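Local coordinates for probable ribosomal RNA small subunit methyltransferase (PDB 3DMH), which probably transfers a methyl group from S-adenosylmethionine to the N2 amino group of a guanine in 16S ribosomal RNA, at residues A[42-48]-A[62-68]; A[119-123]-A[151-155]; A[213-219]-A[361-367]. All blocks are in the same frame, centred on the assembly; numbering follows the deposited sequence.

Overall arrangement
The chain carries two seven-stranded mixed sheets with the same strand order, 3-2-1-4-5-7-6. Interactions 1 and 2 belong to the half of the chain built on the first sheet, interaction 3 to that built on the second. Interaction 1 joins the loops that lead into strands 48-51 and 68-73; interaction 2 pairs two helices, 115-128 and 145-156, about 22 Å away between centres. Both lie away from the cofactor and guanosine pockets. Interaction 3 is the contact at the bound groups: its residues touch guanosine and S-adenosylmethionine. Its centre lies about 37 Å from that of interaction 2 and about 48 Å from that of interaction 1, which sits across the centre of the chain.

Interaction 1: A[42-48]-A[62-68]; sequences VEPFGER and PLEGRMA
The guanidinium of Arg66 lies flat against the ring of Pro44: CG of the proline sits 3.5 Å above the guanidinium plane, over its centre, and CD leans toward NH2. At that nitrogen a water accepts a weak hydrogen bond while donating to Val42 O, and the carboxylate of Glu43 is near but beyond a salt bridge. The two loops lead into neighbouring parallel strands, 48-51 and 68-73, of the N-terminal Rossmann-like sheet, the first following helix 33-41. The Arg66 chain is bent at chi2 and chi3 (-130° and -98°), which folds its end back over the proline. On the buried side, Leu63 places CD2 beneath the Glu43-Pro44 peptide, 3.5 Å from Pro44 N, while its side chain also meets Leu104 and Val106 of strand 102-108. Val42 CG2 packs on the ring of Pro62, 3.7 Å from CG, the two side chains at about a right angle. Met67 fills the bend of 44-48. Its CG lies 3.9 Å from Pro44 CB, and the turn at chi3 (72°) carries CE into the curve of the backbone, where it meets Phe45 O at 3.1 Å and approaches Arg48 N. That fit is tight, and this buried carbonyl oxygen has no hydrogen-bond partner in the model. With an alanine in place of Met67, CG, sulfur and terminal methyl are all gone, which is likely to open a gap inside the bend and leave Pro44 CB and the 45-48 backbone without their filling. Past this point the strands pair. Ala68 N donates to Glu47 O at 2.9 Å, and the Arg48 guanidinium turns to Asp103. Beside it lies a CA-H...O contact, Arg48 CA 3.6 Å from Ala68 O.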
loop_
_atom_site.group_PDB
_atom_site.type_symbol
_atom_site.label_atom_id
_atom_site.label_comp_id
_atom_site.label_asym_id
_atom_site.label_seq_id
_atom_site.Cartn_x
_atom_site.Cartn_y
_atom_site.Cartn_z
ATOM N N VAL A 42 22.919 9.773 -4.130
ATOM C CA VAL A 42 22.826 10.474 -2.840
ATOM C C VAL A 42 24.173 10.569 -2.109
ATOM O O VAL A 42 24.928 9.590 -2.029
ATOM C CB VAL A 42 21.785 9.848 -1.909
ATOM C CG1 VAL A 42 20.410 9.940 -2.530
ATOM C CG2 VAL A 42 22.135 8.405 -1.641
ATOM N N GLU A 43 24.447 11.765 -1.585
ATOM C CA GLU A 43 25.653 12.060 -0.813
ATOM C C GLU A 43 25.237 12.709 0.503
ATOM O O GLU A 43 24.239 13.430 0.543
ATOM C CB GLU A 43 26.534 13.068 -1.567
ATOM C CG GLU A 43 26.792 12.737 -3.029
ATOM C CD GLU A 43 28.076 11.983 -3.236
ATOM O OE1 GLU A 43 28.942 12.029 -2.332
ATOM O OE2 GLU A 43 28.230 11.354 -4.309
ATOM N N PRO A 44 25.991 12.457 1.589
ATOM C CA PRO A 44 25.673 13.115 2.856
ATOM C C PRO A 44 25.667 14.642 2.778
ATOM O O PRO A 44 26.473 15.257 2.050
ATOM C CB PRO A 44 26.785 12.638 3.798
ATOM C CG PRO A 44 27.225 11.352 3.229
ATOM C CD PRO A 44 27.122 11.517 1.728
ATOM N N PHE A 45 24.752 15.233 3.537
ATOM C CA PHE A 45 24.697 16.676 3.718
ATOM C C PHE A 45 24.159 16.935 5.114
ATOM O O PHE A 45 23.042 16.548 5.420
ATOM C CB PHE A 45 23.774 17.319 2.678
ATOM C CG PHE A 45 23.636 18.802 2.840
ATOM C CD1 PHE A 45 24.632 19.648 2.372
ATOM C CD2 PHE A 45 22.532 19.359 3.487
ATOM C CE1 PHE A 45 24.530 21.022 2.521
ATOM C CE2 PHE A 45 22.428 20.736 3.643
ATOM C CZ PHE A 45 23.416 21.564 3.155
ATOM N N GLY A 46 24.945 17.583 5.965
ATOM C CA GLY A 46 24.518 17.825 7.337
ATOM C C GLY A 46 24.525 16.535 8.140
ATOM O O GLY A 46 25.238 15.600 7.802
ATOM N N GLU A 47 23.731 16.494 9.210
ATOM C CA GLU A 47 23.797 15.393 10.177
ATOM C C GLU A 47 22.569 14.497 10.197
ATOM O O GLU A 47 22.685 13.315 10.479
ATOM C CB GLU A 47 23.991 15.942 11.593
ATOM C CG GLU A 47 25.391 16.497 11.871
ATOM C CD GLU A 47 25.686 17.776 11.120
ATOM O OE1 GLU A 47 24.763 18.614 10.984
ATOM O OE2 GLU A 47 26.843 17.942 10.660
ATOM N N ARG A 48 21.406 15.075 9.911
ATOM C CA ARG A 48 20.122 14.366 10.047
ATOM C C ARG A 48 19.384 14.250 8.710
ATOM O O ARG A 48 19.054 15.256 8.083
ATOM C CB ARG A 48 19.220 15.092 11.042
ATOM C CG ARG A 48 19.835 15.301 12.417
ATOM C CD ARG A 48 19.223 16.537 13.087
ATOM N NE ARG A 48 19.440 17.755 12.287
ATOM C CZ ARG A 48 18.848 18.929 12.491
ATOM N NH1 ARG A 48 17.994 19.106 13.500
ATOM N NH2 ARG A 48 19.124 19.941 11.682
ATOM N N PRO A 62 23.254 4.716 0.986
ATOM C CA PRO A 62 24.602 5.316 1.100
ATOM C C PRO A 62 24.778 6.272 2.279
ATOM O O PRO A 62 25.916 6.521 2.699
ATOM C CB PRO A 62 24.782 6.049 -0.242
ATOM C CG PRO A 62 23.940 5.244 -1.197
ATOM C CD PRO A 62 22.699 4.904 -0.373
ATOM N N LEU A 63 23.671 6.815 2.809
ATOM C CA LEU A 63 23.729 7.753 3.936
ATOM C C LEU A 63 23.893 7.050 5.286
ATOM O O LEU A 63 24.311 7.665 6.257
ATOM C CB LEU A 63 22.460 8.625 3.969
ATOM C CG LEU A 63 22.114 9.346 2.661
ATOM C CD1 LEU A 63 20.805 10.125 2.818
ATOM C CD2 LEU A 63 23.236 10.306 2.187
ATOM N N GLU A 64 23.562 5.752 5.324
ATOM C CA GLU A 64 23.587 4.998 6.579
ATOM C C GLU A 64 25.024 4.908 7.098
ATOM O O GLU A 64 25.955 4.623 6.356
ATOM C CB GLU A 64 22.933 3.608 6.371
ATOM C CG GLU A 64 22.780 2.735 7.648
ATOM C CD GLU A 64 21.703 3.199 8.633
ATOM O OE1 GLU A 64 20.895 4.135 8.348
ATOM O OE2 GLU A 64 21.659 2.599 9.733
ATOM N N GLY A 65 25.213 5.234 8.369
ATOM C CA GLY A 65 26.563 5.199 8.931
ATOM C C GLY A 65 27.375 6.473 8.752
ATOM O O GLY A 65 28.388 6.658 9.431
ATOM N N ARG A 66 26.946 7.346 7.839
ATOM C CA ARG A 66 27.575 8.662 7.644
ATOM C C ARG A 66 26.726 9.812 8.209
ATOM O O ARG A 66 27.234 10.900 8.509
ATOM C CB ARG A 66 27.848 8.883 6.161
ATOM C CG ARG A 66 28.832 7.863 5.592
ATOM C CD ARG A 66 29.928 8.588 4.837
ATOM N NE ARG A 66 29.662 8.594 3.408
ATOM C CZ ARG A 66 30.163 9.484 2.556
ATOM N NH1 ARG A 66 30.938 10.473 2.986
ATOM N NH2 ARG A 66 29.869 9.396 1.269
ATOM N N MET A 67 25.432 9.550 8.347
ATOM C CA MET A 67 24.433 10.504 8.815
ATOM C C MET A 67 23.497 9.733 9.717
ATOM O O MET A 67 23.434 8.502 9.614
ATOM C CB MET A 67 23.565 10.985 7.638
ATOM C CG MET A 67 24.275 11.878 6.684
ATOM S SD MET A 67 23.087 12.627 5.585
ATOM C CE MET A 67 22.302 13.784 6.709
ATOM N N ALA A 68 22.748 10.436 10.558
ATOM C CA ALA A 68 21.590 9.819 11.208
ATOM C C ALA A 68 20.480 9.798 10.171
ATOM O O ALA A 68 20.156 10.832 9.594
ATOM C CB ALA A 68 21.164 10.616 12.422
HETATM O O HOH W 1 27.482 8.864 -1.027
#

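Interaction 2: A[119-123]-A[151-155]; sequences QASLV and EARAL
Gln119 NE2 donates to Glu151 OE2 at 2.9 Å, with an N-H...O angle of 159°, bridging two neighbouring helices. The carboxylate oxygen lies close to the amide plane of Gln119, whereas the nitrogen reaches OE2 from above the carboxylate plane, 40° out of it; the two flat groups are turned 57° apart. Both side chains start with CG opposite the backbone nitrogen, and the bend at chi2 brings amide and carboxylate together, the two side chains crossing at about a right angle. Gln119 OE1 rests near Glu151 CG, 3.3 Å away. Beneath this polar pair the contact is apolar. Leu155 sends CD1 against Leu122 CB at 3.7 Å and past Val123, while Leu122 spreads its own methyls, CD1 toward Glu151 CG and CD2 toward Ala152 CB at 4.2 Å. Leu122 and Ala152 both also touch Leu137 of strand 133-140, which places the pair directly on the sheet. The short axes run 10.5 Å apart in roughly the same direction. Such side-by-side helices, one of them the crossover between parallel strands 102-108 and 133-140, form a helical layer of a Rossmann-like alpha/beta/alpha sandwich.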
loop_
_atom_site.group_PDB
_atom_site.type_symbol
_atom_site.label_atom_id
_atom_site.label_comp_id
_atom_site.label_asym_id
_atom_site.label_seq_id
_atom_site.Cartn_x
_atom_site.Cartn_y
_atom_site.Cartn_z
ATOM N N GLN A 119 1.832 15.293 -3.776
ATOM C CA GLN A 119 1.872 16.681 -3.314
ATOM C C GLN A 119 2.052 16.773 -1.805
ATOM O O GLN A 119 2.831 17.599 -1.310
ATOM C CB GLN A 119 0.598 17.434 -3.731
ATOM C CG GLN A 119 0.622 18.918 -3.360
ATOM C CD GLN A 119 1.635 19.710 -4.166
ATOM O OE1 GLN A 119 2.040 19.291 -5.254
ATOM N NE2 GLN A 119 2.052 20.860 -3.637
ATOM N N ALA A 120 1.332 15.912 -1.086
ATOM C CA ALA A 120 1.431 15.851 0.367
ATOM C C ALA A 120 2.853 15.474 0.767
ATOM O O ALA A 120 3.393 16.002 1.742
ATOM C CB ALA A 120 0.445 14.826 0.922
ATOM N N SER A 121 3.450 14.562 0.002
ATOM C CA SER A 121 4.844 14.140 0.231
ATOM C C SER A 121 5.848 15.263 -0.021
ATOM O O SER A 121 6.809 15.430 0.745
ATOM C CB SER A 121 5.199 12.918 -0.620
ATOM O OG SER A 121 4.434 11.788 -0.195
ATOM N N LEU A 122 5.610 16.034 -1.085
ATOM C CA LEU A 122 6.456 17.190 -1.404
ATOM C C LEU A 122 6.396 18.239 -0.302
ATOM O O LEU A 122 7.429 18.759 0.121
ATOM C CB LEU A 122 6.048 17.806 -2.747
ATOM C CG LEU A 122 6.407 16.974 -3.987
ATOM C CD1 LEU A 122 5.807 17.588 -5.253
ATOM C CD2 LEU A 122 7.922 16.807 -4.120
ATOM N N VAL A 123 5.185 18.553 0.161
ATOM C CA VAL A 123 5.043 19.523 1.254
ATOM C C VAL A 123 5.648 18.997 2.560
ATOM O O VAL A 123 6.308 19.746 3.286
ATOM C CB VAL A 123 3.580 19.943 1.466
ATOM C CG1 VAL A 123 3.493 20.981 2.570
ATOM C CG2 VAL A 123 3.008 20.507 0.175
ATOM N N GLU A 151 7.104 21.645 -9.206
ATOM C CA GLU A 151 6.427 21.951 -7.949
ATOM C C GLU A 151 7.413 21.998 -6.771
ATOM O O GLU A 151 7.331 22.897 -5.922
ATOM C CB GLU A 151 5.261 20.976 -7.705
ATOM C CG GLU A 151 4.472 21.167 -6.386
ATOM C CD GLU A 151 3.808 22.544 -6.232
ATOM O OE1 GLU A 151 3.655 23.287 -7.229
ATOM O OE2 GLU A 151 3.437 22.889 -5.088
ATOM N N ALA A 152 8.339 21.041 -6.721
ATOM C CA ALA A 152 9.378 21.045 -5.689
ATOM C C ALA A 152 10.200 22.333 -5.733
ATOM O O ALA A 152 10.471 22.931 -4.696
ATOM C CB ALA A 152 10.286 19.818 -5.819
ATOM N N ARG A 153 10.567 22.762 -6.937
ATOM C CA ARG A 153 11.346 23.988 -7.102
ATOM C C ARG A 153 10.565 25.205 -6.617
ATOM O O ARG A 153 11.136 26.095 -5.988
ATOM C CB ARG A 153 11.790 24.181 -8.559
ATOM C CG ARG A 153 13.017 23.373 -8.944
ATOM C CD ARG A 153 13.384 23.558 -10.408
ATOM N NE ARG A 153 12.302 23.149 -11.301
ATOM C CZ ARG A 153 12.298 23.351 -12.616
ATOM N NH1 ARG A 153 13.330 23.945 -13.206
ATOM N NH2 ARG A 153 11.262 22.956 -13.345
ATOM N N ALA A 154 9.261 25.227 -6.896
ATOM C CA ALA A 154 8.380 26.296 -6.423
ATOM C C ALA A 154 8.252 26.278 -4.901
ATOM O O ALA A 154 8.209 27.321 -4.254
ATOM C CB ALA A 154 7.012 26.189 -7.075
ATOM N N LEU A 155 8.214 25.076 -4.328
ATOM C CA LEU A 155 8.078 24.934 -2.880
ATOM C C LEU A 155 9.333 25.336 -2.104
ATOM O O LEU A 155 9.221 25.864 -0.992
ATOM C CB LEU A 155 7.688 23.495 -2.513
ATOM C CG LEU A 155 6.252 23.045 -2.794
ATOM C CD1 LEU A 155 6.149 21.531 -2.651
ATOM C CD2 LEU A 155 5.262 23.744 -1.873
#

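Interaction 3: A[213-219]-A[361-367]; sequences DPASLLL and KVAEYKV. With GMP (guanosine), chain E; SAM (S-adenosylmethionine), chain D.
The methyl of Ala215 lies over the face of the Tyr365 ring, a CH-pi contact with CB 3.6 Å from the centroid and nearly on the ring normal. This packs the start of helix 214-227 against the hairpin of strands 358-362 and 366-371 in the Rossmann-like methyltransferase domain. Pro214 CB comes in obliquely near CE2, while guanosine lies at the ring's edge, its O4' near the plane. The carboxylate of Asp213 stands at 75° to this ring, and a water bridges them, 2.8 Å from Tyr365 OH and also bonded to Asp213 OD1. That same oxygen caps the helix by accepting from Ala215 N, and OD2 takes guanosine N2 at 2.9 Å as well as Asn305 ND2, so the N-cap residue also holds the base. One turn on, Leu218 lies obliquely across the side chains of Lys361 and Val367: CG opposite the backbone nitrogen (chi1 -164°) sends CD2 over Tyr365 CB and O, and sets CG 3.8 Å from Val367 CG2. The methylenes of Lys361 line its other branch, and the lysine's end goes to Glu225. Away from the hairpin, Ser216 OG donates to S-adenosylmethionine O at 2.6 Å.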
loop_
_atom_site.group_PDB
_atom_site.type_symbol
_atom_site.label_atom_id
_atom_site.label_comp_id
_atom_site.label_asym_id
_atom_site.label_seq_id
_atom_site.Cartn_x
_atom_site.Cartn_y
_atom_site.Cartn_z
ATOM N N ASP A 213 -15.233 0.886 -6.152
ATOM C CA ASP A 213 -14.851 0.066 -7.306
ATOM C C ASP A 213 -16.044 -0.801 -7.742
ATOM O O ASP A 213 -16.598 -1.543 -6.936
ATOM C CB ASP A 213 -13.643 -0.820 -6.924
ATOM C CG ASP A 213 -13.133 -1.695 -8.082
ATOM O OD1 ASP A 213 -13.744 -1.742 -9.165
ATOM O OD2 ASP A 213 -12.088 -2.355 -7.888
ATOM N N PRO A 214 -16.465 -0.685 -9.019
ATOM C CA PRO A 214 -17.526 -1.570 -9.518
ATOM C C PRO A 214 -17.236 -3.062 -9.260
ATOM O O PRO A 214 -18.171 -3.837 -9.058
ATOM C CB PRO A 214 -17.560 -1.260 -11.018
ATOM C CG PRO A 214 -17.066 0.188 -11.100
ATOM C CD PRO A 214 -15.995 0.262 -10.047
ATOM N N ALA A 215 -15.961 -3.460 -9.236
ATOM C CA ALA A 215 -15.617 -4.854 -8.963
ATOM C C ALA A 215 -16.019 -5.259 -7.543
ATOM O O ALA A 215 -16.500 -6.381 -7.311
ATOM C CB ALA A 215 -14.114 -5.096 -9.182
ATOM N N SER A 216 -15.786 -4.352 -6.594
ATOM C CA SER A 216 -16.157 -4.580 -5.195
ATOM C C SER A 216 -17.681 -4.710 -5.049
ATOM O O SER A 216 -18.171 -5.604 -4.346
ATOM C CB SER A 216 -15.623 -3.443 -4.324
ATOM O OG SER A 216 -14.219 -3.301 -4.467
ATOM N N LEU A 217 -18.425 -3.830 -5.724
ATOM C CA LEU A 217 -19.894 -3.932 -5.759
ATOM C C LEU A 217 -20.327 -5.287 -6.309
ATOM O O LEU A 217 -21.225 -5.917 -5.767
ATOM C CB LEU A 217 -20.520 -2.808 -6.597
ATOM C CG LEU A 217 -20.375 -1.399 -6.030
ATOM C CD1 LEU A 217 -20.933 -0.378 -7.008
ATOM C CD2 LEU A 217 -21.089 -1.293 -4.677
ATOM N N LEU A 218 -19.682 -5.736 -7.381
ATOM C CA LEU A 218 -20.021 -7.024 -8.001
ATOM C C LEU A 218 -19.782 -8.215 -7.069
ATOM O O LEU A 218 -20.593 -9.149 -7.019
ATOM C CB LEU A 218 -19.228 -7.213 -9.291
ATOM C CG LEU A 218 -19.737 -8.311 -10.226
ATOM C CD1 LEU A 218 -21.136 -7.967 -10.796
ATOM C CD2 LEU A 218 -18.722 -8.568 -11.343
ATOM N N LEU A 219 -18.673 -8.178 -6.329
ATOM C CA LEU A 219 -18.381 -9.222 -5.354
ATOM C C LEU A 219 -19.481 -9.263 -4.297
ATOM O O LEU A 219 -19.987 -10.333 -3.985
ATOM C CB LEU A 219 -17.014 -8.985 -4.682
ATOM C CG LEU A 219 -16.569 -10.119 -3.753
ATOM C CD1 LEU A 219 -15.036 -10.214 -3.769
ATOM C CD2 LEU A 219 -17.097 -9.980 -2.314
ATOM N N LYS A 361 -20.050 -14.648 -11.443
ATOM C CA LYS A 361 -20.310 -13.511 -12.315
ATOM C C LYS A 361 -19.188 -13.437 -13.335
ATOM O O LYS A 361 -18.027 -13.669 -12.988
ATOM C CB LYS A 361 -20.312 -12.193 -11.526
ATOM C CG LYS A 361 -21.299 -12.088 -10.364
ATOM C CD LYS A 361 -22.709 -11.781 -10.839
ATOM C CE LYS A 361 -23.688 -11.845 -9.683
ATOM N NZ LYS A 361 -25.060 -11.513 -10.132
ATOM N N VAL A 362 -19.524 -13.119 -14.587
ATOM C CA VAL A 362 -18.499 -12.663 -15.526
ATOM C C VAL A 362 -19.038 -11.654 -16.545
ATOM O O VAL A 362 -19.821 -11.984 -17.451
ATOM C CB VAL A 362 -17.666 -13.822 -16.161
ATOM C CG1 VAL A 362 -18.492 -14.656 -17.125
ATOM C CG2 VAL A 362 -16.365 -13.273 -16.812
ATOM N N ALA A 363 -18.635 -10.405 -16.348
ATOM C CA ALA A 363 -18.942 -9.342 -17.292
ATOM C C ALA A 363 -17.764 -8.372 -17.312
ATOM O O ALA A 363 -16.714 -8.709 -17.852
ATOM C CB ALA A 363 -20.256 -8.645 -16.933
ATOM N N GLU A 364 -17.908 -7.187 -16.722
ATOM C CA GLU A 364 -16.780 -6.262 -16.688
ATOM C C GLU A 364 -15.686 -6.857 -15.808
ATOM O O GLU A 364 -14.497 -6.659 -16.059
ATOM C CB GLU A 364 -17.172 -4.868 -16.188
ATOM C CG GLU A 364 -16.093 -3.810 -16.504
ATOM C CD GLU A 364 -16.457 -2.377 -16.097
ATOM O OE1 GLU A 364 -17.208 -2.173 -15.107
ATOM O OE2 GLU A 364 -15.959 -1.445 -16.773
ATOM N N TYR A 365 -16.117 -7.589 -14.783
ATOM C CA TYR A 365 -15.220 -8.342 -13.905
ATOM C C TYR A 365 -15.766 -9.745 -13.711
ATOM O O TYR A 365 -16.917 -10.039 -14.063
ATOM C CB TYR A 365 -15.081 -7.665 -12.534
ATOM C CG TYR A 365 -14.750 -6.209 -12.650
ATOM C CD1 TYR A 365 -13.422 -5.777 -12.703
ATOM C CD2 TYR A 365 -15.764 -5.262 -12.746
ATOM C CE1 TYR A 365 -13.129 -4.423 -12.849
ATOM C CE2 TYR A 365 -15.481 -3.927 -12.880
ATOM C CZ TYR A 365 -14.172 -3.512 -12.935
ATOM O OH TYR A 365 -13.922 -2.174 -13.056
ATOM N N LYS A 366 -14.929 -10.623 -13.179
ATOM C CA LYS A 366 -15.394 -11.941 -12.772
ATOM C C LYS A 366 -15.295 -12.145 -11.269
ATOM O O LYS A 366 -14.340 -11.699 -10.628
ATOM C CB LYS A 366 -14.685 -13.069 -13.540
ATOM C CG LYS A 366 -13.233 -13.246 -13.245
ATOM C CD LYS A 366 -12.663 -14.354 -14.097
ATOM C CE LYS A 366 -11.155 -14.415 -13.931
ATOM N NZ LYS A 366 -10.519 -15.128 -15.076
ATOM N N VAL A 367 -16.320 -12.794 -10.728
ATOM C CA VAL A 367 -16.331 -13.196 -9.333
ATOM C C VAL A 367 -16.195 -14.705 -9.287
ATOM O O VAL A 367 -17.045 -15.452 -9.814
ATOM C CB VAL A 367 -17.609 -12.740 -8.595
ATOM C CG1 VAL A 367 -17.559 -13.170 -7.134
ATOM C CG2 VAL A 367 -17.786 -11.221 -8.705
HETATM C "C4'" GMP E . -11.357 -0.891 -15.186
HETATM O "O4'" GMP E . -11.055 -2.023 -14.361
HETATM C "C3'" GMP E . -10.150 0.030 -15.106
HETATM O "O3'" GMP E . -10.439 1.032 -14.123
HETATM C "C2'" GMP E . -9.036 -0.871 -14.602
HETATM O "O2'" GMP E . -8.067 -0.139 -13.852
HETATM C "C1'" GMP E . -9.792 -1.843 -13.713
HETATM N N9 GMP E . -9.186 -3.182 -13.559
HETATM C C8 GMP E . -8.443 -3.872 -14.441
HETATM N N7 GMP E . -8.085 -5.084 -13.944
HETATM C C5 GMP E . -8.631 -5.192 -12.712
HETATM C C6 GMP E . -8.657 -6.203 -11.623
HETATM O O6 GMP E . -8.070 -7.298 -11.748
HETATM N N1 GMP E . -9.334 -5.895 -10.501
HETATM C C2 GMP E . -9.985 -4.718 -10.331
HETATM N N2 GMP E . -10.652 -4.450 -9.182
HETATM N N3 GMP E . -10.003 -3.748 -11.287
HETATM C C4 GMP E . -9.360 -3.936 -12.467
HETATM N N SAM D . -10.884 -4.105 -0.657
HETATM C CA SAM D . -10.755 -2.702 -1.182
HETATM C C SAM D . -11.853 -2.453 -2.193
HETATM O O SAM D . -12.471 -3.453 -2.584
HETATM O OXT SAM D . -12.062 -1.300 -2.606
HETATM C CB SAM D . -9.404 -2.485 -1.867
HETATM C CG SAM D . -9.106 -3.399 -3.058
HETATM S SD SAM D . -7.530 -2.959 -3.858
HETATM C CE SAM D . -7.756 -3.660 -5.518
HETATM C "C5'" SAM D . -6.299 -4.113 -3.184
HETATM C "C4'" SAM D . -5.842 -3.721 -1.788
HETATM O "O4'" SAM D . -4.816 -4.655 -1.460
HETATM C "C3'" SAM D . -5.254 -2.308 -1.670
HETATM O "O3'" SAM D . -5.904 -1.550 -0.658
HETATM C "C2'" SAM D . -3.776 -2.569 -1.360
HETATM O "O2'" SAM D . -3.132 -1.572 -0.592
HETATM C "C1'" SAM D . -3.903 -3.923 -0.666
HETATM N N9 SAM D . -2.628 -4.612 -0.595
HETATM C C8 SAM D . -1.559 -4.573 -1.487
HETATM N N7 SAM D . -0.579 -5.396 -1.040
HETATM C C5 SAM D . -1.013 -5.948 0.148
HETATM C C6 SAM D . -0.431 -6.819 1.076
HETATM N N6 SAM D . 0.814 -7.284 0.908
HETATM N N1 SAM D . -1.173 -7.172 2.179
HETATM C C2 SAM D . -2.442 -6.681 2.388
HETATM N N3 SAM D . -3.023 -5.769 1.513
HETATM C C4 SAM D . -2.302 -5.441 0.417
HETATM O O HOH W 2 -11.910 -1.608 -11.219
#